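Local coordinates for mannitol dehydrogenase (Pseudomonas fluorescens, PDB 1LJ8), which binds NAD and probably oxidises mannitol at carbon 2, as a member of the long-chain dehydrogenases, at residues Glu399-Ala404 / Glu470-Ser475; Thr9-Glu14 / His248-Ala253; Trp264-Lys269 / Pro275-Val280. All blocks are in the same frame, centred on the assembly; numbering follows the deposited sequence.

Along the chain contact 2 closes first, then contact 3, then contact 1, and none touches another. Segment 248-253 and both segments of contact 3 belong to the Rossmann domain; the centres of contacts 2 and 3 are about 31 Å apart. Contact 2 ties the N-terminal loop to the loop between helix 238-248 and strand 256-258; contact 3 packs strand 263-266 against the loop that follows it. Contact 1 joins helices 401-413 and 463-488 of the C-terminal domain, across the chain's centre from the other two. The Trp264 side chain of contact 3 lies about 10 Å from the bound NAD, whereas contacts 1 and 2 lie away from the cofactor site.

Contact 1: residues Glu399-Ala404 / Glu470-Ser475; sequences ETERAA and ERCYGS
Glu401 OE1 takes the shortest bond of this contact, from Arg471 NH2 at 2.6 Å, and is half of a two-pronged salt bridge between two helices of the C-terminal domain, 401-413 and 463-488. The second prong runs from Arg471 NE to Glu401 OE2 at 2.7 Å and is almost straight, 177° at the hydrogen. Arg471 therefore grips the carboxylate side-on, with NE and one terminal nitrogen, each oxygen offering its syn lone pair. Carboxylate and guanidinium lie nearly coplanar, 14° apart, so the paired bonds hold both groups against rotation. A bend of the arginine chain at chi3 (-78°) turns this edge of the guanidinium to the glutamate. Lys491 adds a weak, longer ion pair to Glu401 OE1, which would probably help keep the carboxylate ionised. An alanine in place of Glu401 would remove both acceptors and is likely to leave the Arg471 guanidinium without its mate and free to turn. Beside the ion pair Cys472 SG lies against the turn of Glu401, 3.8 Å from Glu401 O and 4.1 Å from Glu401 CG, and Ala404 directs its methyl toward the helix that carries the cysteine. Leu405 and Ala408 also touch Cys472, continuing this buried seam along helix 401-413. The start of that helix is capped by Glu399, whose other carboxylate oxygen forms a salt bridge with Lys491. In the cap, Glu401 N donates to Glu399 OE1 at 2.9 Å, meeting the oxygen from above its carboxylate plane.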
loop_
_atom_site.group_PDB
_atom_site.type_symbol
_atom_site.label_atom_id
_atom_site.label_comp_id
_atom_site.label_asym_id
_atom_site.label_seq_id
_atom_site.Cartn_x
_atom_site.Cartn_y
_atom_site.Cartn_z
ATOM N N GLU A 399 -6.008 -27.569 6.766
ATOM C CA GLU A 399 -7.396 -27.070 6.639
ATOM C C GLU A 399 -7.420 -25.744 5.880
ATOM O O GLU A 399 -6.701 -24.833 6.273
ATOM C CB GLU A 399 -7.982 -26.861 8.044
ATOM C CG GLU A 399 -9.367 -26.122 8.137
ATOM C CD GLU A 399 -10.562 -26.864 7.465
ATOM O OE1 GLU A 399 -10.794 -26.765 6.212
ATOM O OE2 GLU A 399 -11.291 -27.573 8.217
ATOM N N THR A 400 -8.229 -25.629 4.825
ATOM C CA THR A 400 -8.274 -24.343 4.089
ATOM C C THR A 400 -9.517 -23.511 4.370
ATOM O O THR A 400 -9.637 -22.394 3.854
ATOM C CB THR A 400 -8.232 -24.547 2.547
ATOM O OG1 THR A 400 -9.403 -25.257 2.109
ATOM C CG2 THR A 400 -6.959 -25.328 2.138
ATOM N N GLU A 401 -10.423 -24.040 5.179
ATOM C CA GLU A 401 -11.700 -23.376 5.396
ATOM C C GLU A 401 -11.677 -21.916 5.813
ATOM O O GLU A 401 -12.454 -21.116 5.274
ATOM C CB GLU A 401 -12.541 -24.149 6.406
ATOM C CG GLU A 401 -14.012 -23.987 6.131
ATOM C CD GLU A 401 -14.551 -25.219 5.417
ATOM O OE1 GLU A 401 -13.730 -26.031 4.902
ATOM O OE2 GLU A 401 -15.775 -25.364 5.368
ATOM N N ARG A 402 -10.835 -21.564 6.788
ATOM C CA ARG A 402 -10.800 -20.160 7.199
ATOM C C ARG A 402 -10.299 -19.277 6.076
ATOM O O ARG A 402 -10.797 -18.153 5.913
ATOM C CB ARG A 402 -9.903 -19.946 8.405
ATOM C CG ARG A 402 -10.418 -20.602 9.749
ATOM C CD ARG A 402 -9.322 -20.485 10.811
ATOM N NE ARG A 402 -8.243 -21.437 10.527
ATOM C CZ ARG A 402 -8.255 -22.726 10.872
ATOM N NH1 ARG A 402 -9.276 -23.268 11.554
ATOM N NH2 ARG A 402 -7.274 -23.514 10.471
ATOM N N ALA A 403 -9.308 -19.749 5.317
ATOM C CA ALA A 403 -8.770 -18.913 4.223
ATOM C C ALA A 403 -9.745 -18.873 3.056
ATOM O O ALA A 403 -9.881 -17.853 2.357
ATOM C CB ALA A 403 -7.402 -19.458 3.764
ATOM N N ALA A 404 -10.435 -19.996 2.837
ATOM C CA ALA A 404 -11.434 -20.051 1.763
ATOM C C ALA A 404 -12.554 -19.071 2.049
ATOM O O ALA A 404 -13.120 -18.502 1.120
ATOM C CB ALA A 404 -12.035 -21.527 1.608
ATOM N N GLU A 470 -16.968 -23.235 -1.912
ATOM C CA GLU A 470 -18.382 -23.342 -2.211
ATOM C C GLU A 470 -19.262 -23.422 -0.951
ATOM O O GLU A 470 -20.342 -22.821 -0.930
ATOM C CB GLU A 470 -18.625 -24.546 -3.141
ATOM C CG GLU A 470 -18.076 -24.281 -4.555
ATOM C CD GLU A 470 -18.319 -25.422 -5.516
ATOM O OE1 GLU A 470 -18.783 -26.495 -5.084
ATOM O OE2 GLU A 470 -18.031 -25.243 -6.714
ATOM N N ARG A 471 -18.814 -24.167 0.065
ATOM C CA ARG A 471 -19.536 -24.290 1.362
ATOM C C ARG A 471 -19.646 -22.879 1.986
ATOM O O ARG A 471 -20.706 -22.456 2.466
ATOM C CB ARG A 471 -18.729 -25.124 2.393
ATOM C CG ARG A 471 -18.633 -26.600 2.147
ATOM C CD ARG A 471 -18.122 -27.291 3.390
ATOM N NE ARG A 471 -16.670 -27.193 3.611
ATOM C CZ ARG A 471 -15.783 -27.991 3.020
ATOM N NH1 ARG A 471 -16.182 -28.920 2.170
ATOM N NH2 ARG A 471 -14.498 -27.923 3.333
ATOM N N CYS A 472 -18.514 -22.200 2.026
ATOM C CA CYS A 472 -18.455 -20.852 2.610
ATOM C C CYS A 472 -19.354 -19.876 1.898
ATOM O O CYS A 472 -20.113 -19.126 2.544
ATOM C CB CYS A 472 -16.992 -20.309 2.627
ATOM S SG CYS A 472 -15.946 -21.141 3.885
ATOM N N TYR A 473 -19.272 -19.850 0.574
ATOM C CA TYR A 473 -20.117 -18.914 -0.183
ATOM C C TYR A 473 -21.625 -19.176 0.062
ATOM O O TYR A 473 -22.409 -18.246 0.327
ATOM C CB TYR A 473 -19.786 -19.030 -1.651
ATOM C CG TYR A 473 -20.563 -18.057 -2.501
ATOM C CD1 TYR A 473 -20.115 -16.758 -2.681
ATOM C CD2 TYR A 473 -21.790 -18.423 -3.057
ATOM C CE1 TYR A 473 -20.887 -15.824 -3.403
ATOM C CE2 TYR A 473 -22.585 -17.514 -3.771
ATOM C CZ TYR A 473 -22.121 -16.210 -3.934
ATOM O OH TYR A 473 -22.888 -15.269 -4.605
ATOM N N GLY A 474 -22.033 -20.448 -0.039
ATOM C CA GLY A 474 -23.435 -20.756 0.201
ATOM C C GLY A 474 -23.863 -20.374 1.610
ATOM O O GLY A 474 -24.968 -19.848 1.801
ATOM N N SER A 475 -23.003 -20.619 2.591
ATOM C CA SER A 475 -23.376 -20.304 3.959
ATOM C C SER A 475 -23.493 -18.774 4.122
ATOM O O SER A 475 -24.448 -18.258 4.717
ATOM C CB SER A 475 -22.345 -20.855 4.932
ATOM O OG SER A 475 -22.755 -20.591 6.263
#

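Contact 2: residues Thr9-Glu14 / His248-Ala253; sequences TQLAPE and HGIDDA
Ala12 and His248 bring the two irregular segments together, their CA atoms 6.2 Å apart, while Leu11 and Ile250 are the next backbone pair at 6.8 Å. No direct backbone hydrogen bond joins them; instead a water accepts from Ala12 N at 2.8 Å and donates to His248 O at 2.8 Å. The same carbonyl oxygen is touched by the Ala12 methyl, with CB 3.4 Å from His248 O, so one carbonyl meets both the water and the alanine. The polar side-chain bond, a His-carboxylate hydrogen bond, is formed farther along the N-terminal loop, where His248 ND1 donates to Glu14 OE2 at 2.7 Å. The angle at the hydrogen is 164°, and the oxygen lies at the imidazole edge, close to the ring plane. Glu14 receives the N-H on its anti lone pair, with carboxylate and ring planes turned 61° apart. Its CG sits between the backbone N and the carbonyl carbon (chi1 70°), and a bend at chi2 folds the carboxylate back to the histidine edge. A negative carboxylate here would probably favour a proton on ND1. On the other side of the alanine the contact is apolar: Leu11 CD2 meets Ile250 CG1 at 4.5 Å, a loose approach of branched side chains. Gly249 leaves helical geometry with positive phi and carries the chain from His248 to Ile250. The contact thus fastens the loop before strand 27-32 onto the end of helix 238-248 and the link to strand 256-258. Strand 96-107 lies against both partners, through Val98 on Leu11 and Val96 on His248 and Ile250.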
loop_
_atom_site.group_PDB
_atom_site.type_symbol
_atom_site.label_atom_id
_atom_site.label_comp_id
_atom_site.label_asym_id
_atom_site.label_seq_id
_atom_site.Cartn_x
_atom_site.Cartn_y
_atom_site.Cartn_z
ATOM N N THR A 9 2.527 30.600 11.138
ATOM C CA THR A 9 2.799 30.989 12.516
ATOM C C THR A 9 1.545 31.419 13.267
ATOM O O THR A 9 1.609 31.849 14.426
ATOM C CB THR A 9 3.868 32.144 12.578
ATOM O OG1 THR A 9 3.334 33.346 12.016
ATOM C CG2 THR A 9 5.118 31.732 11.815
ATOM N N GLN A 10 0.392 31.290 12.628
ATOM C CA GLN A 10 -0.846 31.688 13.278
ATOM C C GLN A 10 -1.814 30.512 13.534
ATOM O O GLN A 10 -3.040 30.686 13.489
ATOM C CB GLN A 10 -1.549 32.725 12.422
ATOM C CG GLN A 10 -0.665 33.870 11.960
ATOM C CD GLN A 10 -1.432 34.790 11.022
ATOM O OE1 GLN A 10 -2.489 35.319 11.397
ATOM N NE2 GLN A 10 -0.918 34.980 9.797
ATOM N N LEU A 11 -1.278 29.322 13.791
ATOM C CA LEU A 11 -2.129 28.157 14.056
ATOM C C LEU A 11 -2.210 27.932 15.553
ATOM O O LEU A 11 -1.496 28.578 16.321
ATOM C CB LEU A 11 -1.541 26.892 13.376
ATOM C CG LEU A 11 -1.344 27.094 11.865
ATOM C CD1 LEU A 11 -0.654 25.849 11.247
ATOM C CD2 LEU A 11 -2.702 27.321 11.201
ATOM N N ALA A 12 -3.068 27.011 15.976
ATOM C CA ALA A 12 -3.221 26.717 17.393
ATOM C C ALA A 12 -1.864 26.341 17.994
ATOM O O ALA A 12 -1.022 25.713 17.338
ATOM C CB ALA A 12 -4.237 25.596 17.585
ATOM N N PRO A 13 -1.634 26.710 19.272
ATOM C CA PRO A 13 -0.386 26.451 20.001
ATOM C C PRO A 13 0.144 25.024 19.985
ATOM O O PRO A 13 1.350 24.809 19.920
ATOM C CB PRO A 13 -0.725 26.881 21.438
ATOM C CG PRO A 13 -1.769 27.886 21.264
ATOM C CD PRO A 13 -2.634 27.332 20.159
ATOM N N GLU A 14 -0.759 24.054 20.050
ATOM C CA GLU A 14 -0.356 22.655 20.098
ATOM C C GLU A 14 0.151 22.128 18.769
ATOM O O GLU A 14 0.714 21.048 18.718
ATOM C CB GLU A 14 -1.531 21.768 20.567
ATOM C CG GLU A 14 -2.723 21.602 19.560
ATOM C CD GLU A 14 -3.804 22.695 19.676
ATOM O OE1 GLU A 14 -3.550 23.769 20.275
ATOM O OE2 GLU A 14 -4.929 22.494 19.128
ATOM N N HIS A 248 -8.462 21.385 16.205
ATOM C CA HIS A 248 -7.215 22.141 16.222
ATOM C C HIS A 248 -7.202 23.400 15.383
ATOM O O HIS A 248 -6.157 24.000 15.206
ATOM C CB HIS A 248 -6.040 21.218 15.824
ATOM C CG HIS A 248 -5.900 20.030 16.724
ATOM N ND1 HIS A 248 -5.423 20.128 18.019
ATOM C CD2 HIS A 248 -6.268 18.737 16.554
ATOM C CE1 HIS A 248 -5.508 18.948 18.607
ATOM N NE2 HIS A 248 -6.024 18.087 17.742
ATOM N N GLY A 249 -8.376 23.785 14.865
ATOM C CA GLY A 249 -8.518 25.041 14.133
ATOM C C GLY A 249 -7.923 25.174 12.749
ATOM O O GLY A 249 -8.011 26.242 12.136
ATOM N N ILE A 250 -7.329 24.086 12.243
ATOM C CA ILE A 250 -6.701 24.145 10.925
ATOM C C ILE A 250 -7.687 23.798 9.813
ATOM O O ILE A 250 -8.413 22.763 9.902
ATOM C CB ILE A 250 -5.534 23.101 10.792
ATOM C CG1 ILE A 250 -4.498 23.288 11.926
ATOM C CG2 ILE A 250 -4.876 23.264 9.374
ATOM C CD1 ILE A 250 -3.393 22.164 11.963
ATOM N N ASP A 251 -7.689 24.618 8.767
ATOM C CA ASP A 251 -8.534 24.333 7.617
ATOM C C ASP A 251 -7.516 23.803 6.620
ATOM O O ASP A 251 -6.768 24.563 6.018
ATOM C CB ASP A 251 -9.213 25.606 7.093
ATOM C CG ASP A 251 -10.186 26.205 8.103
ATOM O OD1 ASP A 251 -11.077 25.454 8.556
ATOM O OD2 ASP A 251 -10.064 27.429 8.444
ATOM N N ASP A 252 -7.445 22.478 6.497
ATOM C CA ASP A 252 -6.486 21.837 5.602
ATOM C C ASP A 252 -7.323 21.147 4.505
ATOM O O ASP A 252 -8.206 20.350 4.806
ATOM C CB ASP A 252 -5.665 20.814 6.418
ATOM C CG ASP A 252 -4.507 20.214 5.631
ATOM O OD1 ASP A 252 -4.586 20.154 4.384
ATOM O OD2 ASP A 252 -3.523 19.799 6.271
ATOM N N ALA A 253 -7.047 21.442 3.223
ATOM C CA ALA A 253 -7.843 20.850 2.162
ATOM C C ALA A 253 -7.567 19.342 2.096
ATOM O O ALA A 253 -8.400 18.596 1.586
ATOM C CB ALA A 253 -7.492 21.478 0.789
HETATM O O HOH W 1 -4.965 26.205 14.042
#

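Contact 3: residues Trp264-Lys269 / Pro275-Val280; sequences WVLEDK and PAWEKV
Trp264 presents the far corner of its six-membered ring, CZ3 and CH2, to one face of the Trp277 indole. The planes are inclined at 46°, an oblique aromatic pair with the six-membered ring centroids 4.6 Å apart. Trp264 CH2 comes within 3.7 Å of Trp277 CZ2, displaced toward the rim of the ring it covers. The opposite face of Trp277 carries Pro275 CG, so this indole is sandwiched between proline and tryptophan. Leu266, two residues along the strand from Trp264, sets CD1 3.9 Å from Trp277 CE3, filling the angle beside the pair, over a face of Trp264 and obliquely against Trp277. With CG anti to the backbone N (chi1 -168°), Trp264 extends from strand 263-266 toward the short 3-10 turn of Trp277. That strand is the middle one of the small three-stranded sheet. Helix 42-50 packs against both tryptophans, through Gln42 on Trp264 and Tyr45 on Trp277, and the Trp264 side chain lies about 7 Å from that of Phe37, an NAD-binding residue. No hydrogen bond joins the two segments: cohesion comes from dispersion and ring packing, while Trp277 NE1 has its polar partner in Thr46 OG1.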
loop_
_atom_site.group_PDB
_atom_site.type_symbol
_atom_site.label_atom_id
_atom_site.label_comp_id
_atom_site.label_asym_id
_atom_site.label_seq_id
_atom_site.Cartn_x
_atom_site.Cartn_y
_atom_site.Cartn_z
ATOM N N TRP A 264 9.760 1.524 9.973
ATOM C CA TRP A 264 10.349 1.404 8.625
ATOM C C TRP A 264 11.646 0.613 8.827
ATOM O O TRP A 264 12.525 1.063 9.551
ATOM C CB TRP A 264 10.706 2.806 8.109
ATOM C CG TRP A 264 11.053 2.875 6.643
ATOM C CD1 TRP A 264 11.120 1.843 5.755
ATOM C CD2 TRP A 264 11.344 4.070 5.910
ATOM N NE1 TRP A 264 11.427 2.334 4.485
ATOM C CE2 TRP A 264 11.571 3.694 4.564
ATOM C CE3 TRP A 264 11.428 5.429 6.261
ATOM C CZ2 TRP A 264 11.877 4.633 3.565
ATOM C CZ3 TRP A 264 11.733 6.377 5.267
ATOM C CH2 TRP A 264 11.956 5.968 3.924
ATOM N N VAL A 265 11.730 -0.564 8.221
ATOM C CA VAL A 265 12.970 -1.318 8.278
ATOM C C VAL A 265 13.392 -1.431 6.795
ATOM O O VAL A 265 12.606 -1.880 5.964
ATOM C CB VAL A 265 12.773 -2.704 8.860
ATOM C CG1 VAL A 265 14.200 -3.352 8.974
ATOM C CG2 VAL A 265 12.086 -2.612 10.241
ATOM N N LEU A 266 14.605 -0.986 6.497
ATOM C CA LEU A 266 15.129 -0.921 5.124
ATOM C C LEU A 266 16.425 -1.688 4.957
ATOM O O LEU A 266 17.228 -1.781 5.885
ATOM C CB LEU A 266 15.515 0.547 4.767
ATOM C CG LEU A 266 14.800 1.535 3.870
ATOM C CD1 LEU A 266 15.450 2.926 3.947
ATOM C CD2 LEU A 266 14.778 1.005 2.454
ATOM N N GLU A 267 16.649 -2.167 3.740
ATOM C CA GLU A 267 17.937 -2.748 3.407
ATOM C C GLU A 267 18.776 -1.540 2.934
ATOM O O GLU A 267 18.296 -0.710 2.148
ATOM C CB GLU A 267 17.793 -3.780 2.296
ATOM C CG GLU A 267 17.098 -5.032 2.822
ATOM C CD GLU A 267 16.794 -6.031 1.750
ATOM O OE1 GLU A 267 16.933 -5.710 0.511
ATOM O OE2 GLU A 267 16.401 -7.135 2.166
ATOM N N ASP A 268 20.003 -1.409 3.417
ATOM C CA ASP A 268 20.827 -0.259 3.049
ATOM C C ASP A 268 21.519 -0.448 1.710
ATOM O O ASP A 268 22.749 -0.648 1.643
ATOM C CB ASP A 268 21.856 -0.006 4.153
ATOM C CG ASP A 268 22.374 1.427 4.171
ATOM O OD1 ASP A 268 22.078 2.226 3.251
ATOM O OD2 ASP A 268 23.117 1.754 5.118
ATOM N N LYS A 269 20.728 -0.343 0.645
ATOM C CA LYS A 269 21.205 -0.557 -0.724
ATOM C C LYS A 269 20.847 0.653 -1.567
ATOM O O LYS A 269 19.839 0.632 -2.286
ATOM C CB LYS A 269 20.519 -1.800 -1.301
ATOM C CG LYS A 269 20.840 -3.103 -0.601
ATOM C CD LYS A 269 20.027 -4.280 -1.184
ATOM C CE LYS A 269 20.284 -5.551 -0.395
ATOM N NZ LYS A 269 19.380 -6.649 -0.917
ATOM N N PRO A 275 19.073 9.926 2.730
ATOM C CA PRO A 275 19.037 10.755 3.955
ATOM C C PRO A 275 19.477 9.837 5.120
ATOM O O PRO A 275 19.271 8.605 5.075
ATOM C CB PRO A 275 17.548 11.108 4.129
ATOM C CG PRO A 275 16.935 10.909 2.693
ATOM C CD PRO A 275 17.741 9.743 2.127
ATOM N N ALA A 276 20.017 10.446 6.177
ATOM C CA ALA A 276 20.413 9.723 7.396
ATOM C C ALA A 276 19.155 9.393 8.247
ATOM O O ALA A 276 19.033 9.796 9.415
ATOM C CB ALA A 276 21.400 10.602 8.204
ATOM N N TRP A 277 18.220 8.661 7.661
ATOM C CA TRP A 277 16.959 8.319 8.341
ATOM C C TRP A 277 17.156 7.556 9.660
ATOM O O TRP A 277 16.273 7.566 10.525
ATOM C CB TRP A 277 16.076 7.467 7.405
ATOM C CG TRP A 277 15.413 8.239 6.259
ATOM C CD1 TRP A 277 14.649 9.392 6.345
ATOM C CD2 TRP A 277 15.359 7.826 4.881
ATOM N NE1 TRP A 277 14.125 9.700 5.078
ATOM C CE2 TRP A 277 14.547 8.757 4.183
ATOM C CE3 TRP A 277 15.926 6.749 4.170
ATOM C CZ2 TRP A 277 14.289 8.650 2.799
ATOM C CZ3 TRP A 277 15.668 6.647 2.797
ATOM C CH2 TRP A 277 14.858 7.600 2.131
ATOM N N GLU A 278 18.303 6.897 9.823
ATOM C CA GLU A 278 18.467 6.144 11.073
ATOM C C GLU A 278 18.504 7.087 12.271
ATOM O O GLU A 278 18.253 6.641 13.392
ATOM C CB GLU A 278 19.742 5.252 11.073
ATOM C CG GLU A 278 21.062 5.983 10.828
ATOM C CD GLU A 278 21.422 6.057 9.319
ATOM O OE1 GLU A 278 20.754 6.819 8.580
ATOM O OE2 GLU A 278 22.367 5.313 8.883
ATOM N N LYS A 279 18.828 8.361 12.050
ATOM C CA LYS A 279 18.879 9.319 13.149
ATOM C C LYS A 279 17.471 9.625 13.664
ATOM O O LYS A 279 17.315 10.198 14.765
ATOM C CB LYS A 279 19.571 10.615 12.704
ATOM C CG LYS A 279 21.097 10.443 12.493
ATOM C CD LYS A 279 21.816 11.674 11.972
ATOM C CE LYS A 279 23.323 11.344 11.722
ATOM N NZ LYS A 279 24.054 12.458 11.082
ATOM N N VAL A 280 16.437 9.257 12.896
ATOM C CA VAL A 280 15.068 9.489 13.365
ATOM C C VAL A 280 14.224 8.234 13.450
ATOM O O VAL A 280 12.998 8.278 13.251
ATOM C CB VAL A 280 14.322 10.558 12.533
ATOM C CG1 VAL A 280 14.960 11.957 12.838
ATOM C CG2 VAL A 280 14.402 10.211 11.016
#